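PDB 6L4U: fucoxanthin chlorophyll a/c-binding protein Lhcq3 from Chaetoceros gracilis, which probably harvests light for photosystem I in a diatom, binding chlorophylls a and c and carotenoids such as fucoxanthin and passing their excitation energy on. Local coordinates for residues 87-92 and 97-102. Sequence-based numbering, arbitrary orientation.
Sequences IHFPGM and VSFESL. With CLA (chlorophyll a), chain B.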
loop_
_atom_site.group_PDB
_atom_site.type_symbol
_atom_site.label_atom_id
_atom_site.label_comp_id
_atom_site.label_asym_id
_atom_site.label_seq_id
_atom_site.Cartn_x
_atom_site.Cartn_y
_atom_site.Cartn_z
ATOM N N ILE X 87 -62.772 28.256 64.612
ATOM C CA ILE X 87 -62.204 29.581 64.394
ATOM C C ILE X 87 -61.440 29.566 63.081
ATOM O O ILE X 87 -60.497 28.788 62.903
ATOM C CB ILE X 87 -61.289 29.997 65.552
ATOM C CG1 ILE X 87 -62.070 30.117 66.856
ATOM C CG2 ILE X 87 -60.590 31.307 65.227
ATOM C CD1 ILE X 87 -61.751 29.035 67.844
ATOM N N HIS X 88 -61.851 30.418 62.149
ATOM C CA HIS X 88 -61.177 30.510 60.870
ATOM C C HIS X 88 -61.311 31.925 60.334
ATOM O O HIS X 88 -62.210 32.675 60.716
ATOM C CB HIS X 88 -61.725 29.495 59.860
ATOM C CG HIS X 88 -63.133 29.763 59.434
ATOM N ND1 HIS X 88 -63.444 30.565 58.358
ATOM C CD2 HIS X 88 -64.313 29.330 59.934
ATOM C CE1 HIS X 88 -64.754 30.618 58.216
ATOM N NE2 HIS X 88 -65.306 29.877 59.159
ATOM N N PHE X 89 -60.393 32.271 59.438
ATOM C CA PHE X 89 -60.334 33.603 58.872
ATOM C C PHE X 89 -61.528 33.847 57.954
ATOM O O PHE X 89 -62.044 32.918 57.331
ATOM C CB PHE X 89 -59.028 33.782 58.103
ATOM C CG PHE X 89 -57.826 33.937 58.987
ATOM C CD1 PHE X 89 -57.895 34.703 60.141
ATOM C CD2 PHE X 89 -56.632 33.312 58.671
ATOM C CE1 PHE X 89 -56.791 34.849 60.958
ATOM C CE2 PHE X 89 -55.525 33.452 59.484
ATOM C CZ PHE X 89 -55.605 34.222 60.629
ATOM N N PRO X 90 -62.008 35.087 57.876
ATOM C CA PRO X 90 -63.123 35.382 56.969
ATOM C C PRO X 90 -62.635 35.504 55.533
ATOM O O PRO X 90 -61.613 36.137 55.263
ATOM C CB PRO X 90 -63.667 36.719 57.489
ATOM C CG PRO X 90 -63.008 36.933 58.823
ATOM C CD PRO X 90 -61.699 36.233 58.744
ATOM N N GLY X 91 -63.369 34.889 54.612
ATOM C CA GLY X 91 -63.131 35.127 53.204
ATOM C C GLY X 91 -62.587 33.958 52.413
ATOM O O GLY X 91 -62.992 32.810 52.610
ATOM N N MET X 92 -61.666 34.254 51.501
ATOM C CA MET X 92 -61.120 33.281 50.568
ATOM C C MET X 92 -59.637 33.098 50.849
ATOM O O MET X 92 -58.898 34.081 50.957
ATOM C CB MET X 92 -61.320 33.743 49.124
ATOM C CG MET X 92 -62.767 33.879 48.692
ATOM S SD MET X 92 -63.666 32.322 48.649
ATOM C CE MET X 92 -62.917 31.535 47.227
ATOM N N VAL X 97 -60.541 28.116 46.960
ATOM C CA VAL X 97 -60.569 27.499 48.280
ATOM C C VAL X 97 -60.814 28.594 49.307
ATOM O O VAL X 97 -59.991 29.503 49.468
ATOM C CB VAL X 97 -59.269 26.739 48.585
ATOM C CG1 VAL X 97 -59.254 26.268 50.031
ATOM C CG2 VAL X 97 -59.107 25.566 47.639
ATOM N N SER X 98 -61.950 28.515 49.987
ATOM C CA SER X 98 -62.259 29.416 51.081
ATOM C C SER X 98 -61.790 28.815 52.398
ATOM O O SER X 98 -61.375 27.656 52.469
ATOM C CB SER X 98 -63.758 29.694 51.153
ATOM O OG SER X 98 -64.469 28.525 51.520
ATOM N N PHE X 99 -61.874 29.619 53.457
ATOM C CA PHE X 99 -61.614 29.084 54.787
ATOM C C PHE X 99 -62.821 28.329 55.328
ATOM O O PHE X 99 -62.718 27.660 56.361
ATOM C CB PHE X 99 -61.228 30.203 55.746
ATOM C CG PHE X 99 -60.034 31.003 55.310
ATOM C CD1 PHE X 99 -58.753 30.575 55.605
ATOM C CD2 PHE X 99 -60.195 32.199 54.630
ATOM C CE1 PHE X 99 -57.650 31.314 55.218
ATOM C CE2 PHE X 99 -59.099 32.944 54.239
ATOM C CZ PHE X 99 -57.825 32.501 54.535
ATOM N N GLU X 100 -63.973 28.448 54.658
ATOM C CA GLU X 100 -65.174 27.735 55.080
ATOM C C GLU X 100 -65.011 26.230 54.910
ATOM O O GLU X 100 -65.474 25.450 55.749
ATOM C CB GLU X 100 -66.378 28.225 54.275
ATOM C CG GLU X 100 -66.742 29.696 54.467
ATOM C CD GLU X 100 -67.331 29.995 55.833
ATOM O OE1 GLU X 100 -67.982 29.104 56.415
ATOM O OE2 GLU X 100 -67.160 31.135 56.314
ATOM N N SER X 101 -64.356 25.805 53.829
ATOM C CA SER X 101 -64.188 24.383 53.570
ATOM C C SER X 101 -63.062 23.769 54.390
ATOM O O SER X 101 -63.139 22.584 54.731
ATOM C CB SER X 101 -63.933 24.153 52.082
ATOM O OG SER X 101 -62.885 24.983 51.619
ATOM N N LEU X 102 -62.024 24.540 54.712
ATOM C CA LEU X 102 -60.908 23.992 55.470
ATOM C C LEU X 102 -61.239 23.838 56.946
ATOM O O LEU X 102 -60.751 22.904 57.590
ATOM C CB LEU X 102 -59.675 24.876 55.306
ATOM C CG LEU X 102 -59.201 25.088 53.874
ATOM C CD1 LEU X 102 -58.267 26.266 53.815
ATOM C CD2 LEU X 102 -58.515 23.844 53.365
HETATM MG MG CLA B . -53.311 27.585 61.301
HETATM C CHA CLA B . -55.702 28.347 58.949
HETATM C CHB CLA B . -51.798 25.631 58.994
HETATM C CHC CLA B . -50.687 27.365 63.406
HETATM C CHD CLA B . -54.898 30.043 63.563
HETATM N NA CLA B . -53.647 27.106 59.316
HETATM C C1A CLA B . -54.627 27.384 58.548
HETATM C C2A CLA B . -54.598 26.773 57.173
HETATM C C3A CLA B . -53.399 25.870 57.259
HETATM C C4A CLA B . -52.922 26.229 58.623
HETATM C CMA CLA B . -53.856 24.421 57.227
HETATM C CAA CLA B . -53.904 27.654 56.121
HETATM C CBA CLA B . -54.114 29.157 55.949
HETATM C CGA CLA B . -53.434 30.068 56.953
HETATM O O1A CLA B . -53.597 31.271 56.857
HETATM O O2A CLA B . -52.598 29.606 58.047
HETATM N NB CLA B . -51.508 26.644 61.195
HETATM C C1B CLA B . -51.078 25.815 60.251
HETATM C C2B CLA B . -49.774 25.156 60.513
HETATM C C3B CLA B . -49.454 25.701 61.852
HETATM C C4B CLA B . -50.595 26.599 62.159
HETATM C CMB CLA B . -49.015 24.186 59.647
HETATM C CAB CLA B . -48.292 25.455 62.732
HETATM C CBB CLA B . -47.922 24.237 63.056
HETATM N NC CLA B . -52.903 28.518 63.089
HETATM C C1C CLA B . -51.776 28.281 63.783
HETATM C C2C CLA B . -51.659 29.040 65.050
HETATM C C3C CLA B . -52.907 29.823 65.089
HETATM C C4C CLA B . -53.590 29.418 63.838
HETATM C CMC CLA B . -50.544 29.013 66.056
HETATM C CAC CLA B . -53.372 30.798 66.138
HETATM C CBC CLA B . -52.827 32.139 65.705
HETATM N ND CLA B . -54.855 28.910 61.346
HETATM C C1D CLA B . -55.494 29.823 62.248
HETATM C C2D CLA B . -56.731 30.470 61.737
HETATM C C3D CLA B . -56.797 29.847 60.388
HETATM C C4D CLA B . -55.708 29.002 60.264
HETATM C CMD CLA B . -57.738 31.459 62.251
HETATM C CAD CLA B . -57.552 29.783 59.114
HETATM O OBD CLA B . -58.625 30.418 58.835
HETATM C CBD CLA B . -56.897 28.824 58.207
HETATM C CGD CLA B . -57.860 27.694 58.032
HETATM O O1D CLA B . -58.314 27.442 56.934
HETATM O O2D CLA B . -58.255 26.881 59.164
HETATM C CED CLA B . -58.845 25.607 58.924
HETATM C C1 CLA B . -52.615 30.395 59.235
HETATM C C2 CLA B . -51.236 30.763 59.723
HETATM C C3 CLA B . -51.057 31.434 60.874
HETATM C C4 CLA B . -52.221 31.865 61.714
HETATM C C5 CLA B . -49.670 31.791 61.337
HETATM C C6 CLA B . -48.993 30.682 62.129
HETATM C C7 CLA B . -48.181 31.257 63.283
HETATM C C8 CLA B . -47.110 32.234 62.809
HETATM C C9 CLA B . -46.030 31.515 62.011
HETATM C C10 CLA B . -46.481 32.928 64.011
HETATM C C11 CLA B . -46.789 34.423 64.068
HETATM C C12 CLA B . -48.242 34.744 64.423
HETATM C C13 CLA B . -48.560 34.848 65.922
HETATM C C14 CLA B . -47.367 35.279 66.774
HETATM C C15 CLA B . -49.157 33.544 66.448
HETATM C C16 CLA B . -50.051 33.781 67.659
HETATM C C17 CLA B . -50.035 32.592 68.613
HETATM C C18 CLA B . -50.949 32.818 69.816
HETATM C C19 CLA B . -52.418 32.842 69.407
HETATM C C20 CLA B . -50.581 34.091 70.569
#
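OBD, the keto oxygen of the chlorophyll a, meets both segments: F89 N donates to it at 2.6 Å in a nearly straight bond (174°), and F99 CD1 lies against it at 3.2 Å. The pigment's methyl CMD sits over the centre of the F89 ring, whose apolar face suits it. F89 also turns its edge to the face of F99, a T-shaped pair with planes 86° apart. With CG beside its own backbone N (chi1 -57°), F99 receives F89 CB over its ring, 3.8 Å from the centroid, as a CH-pi contact. I87, H88, F89, F99 and L102 all line this chlorophyll pocket. H88 ND1 donates to F89 O at 2.9 Å from above the carbonyl plane, while F99 O lies over one imidazole face and E100 OE2 meets the edge at CE1, 3.1 Å away; the carboxylate would probably favour a protonated ring. A weak bond from F99 N to G91 O and a single M92-S98 bridge join the backbones; at G91's backbone angles a CB would collide with the preceding carbonyl O. The S98 hydroxyl N-caps the helix, weakly accepting from E100 N. The contact ties the loop following helix 56-85 to the start of short helix 99-103, at the protein surface.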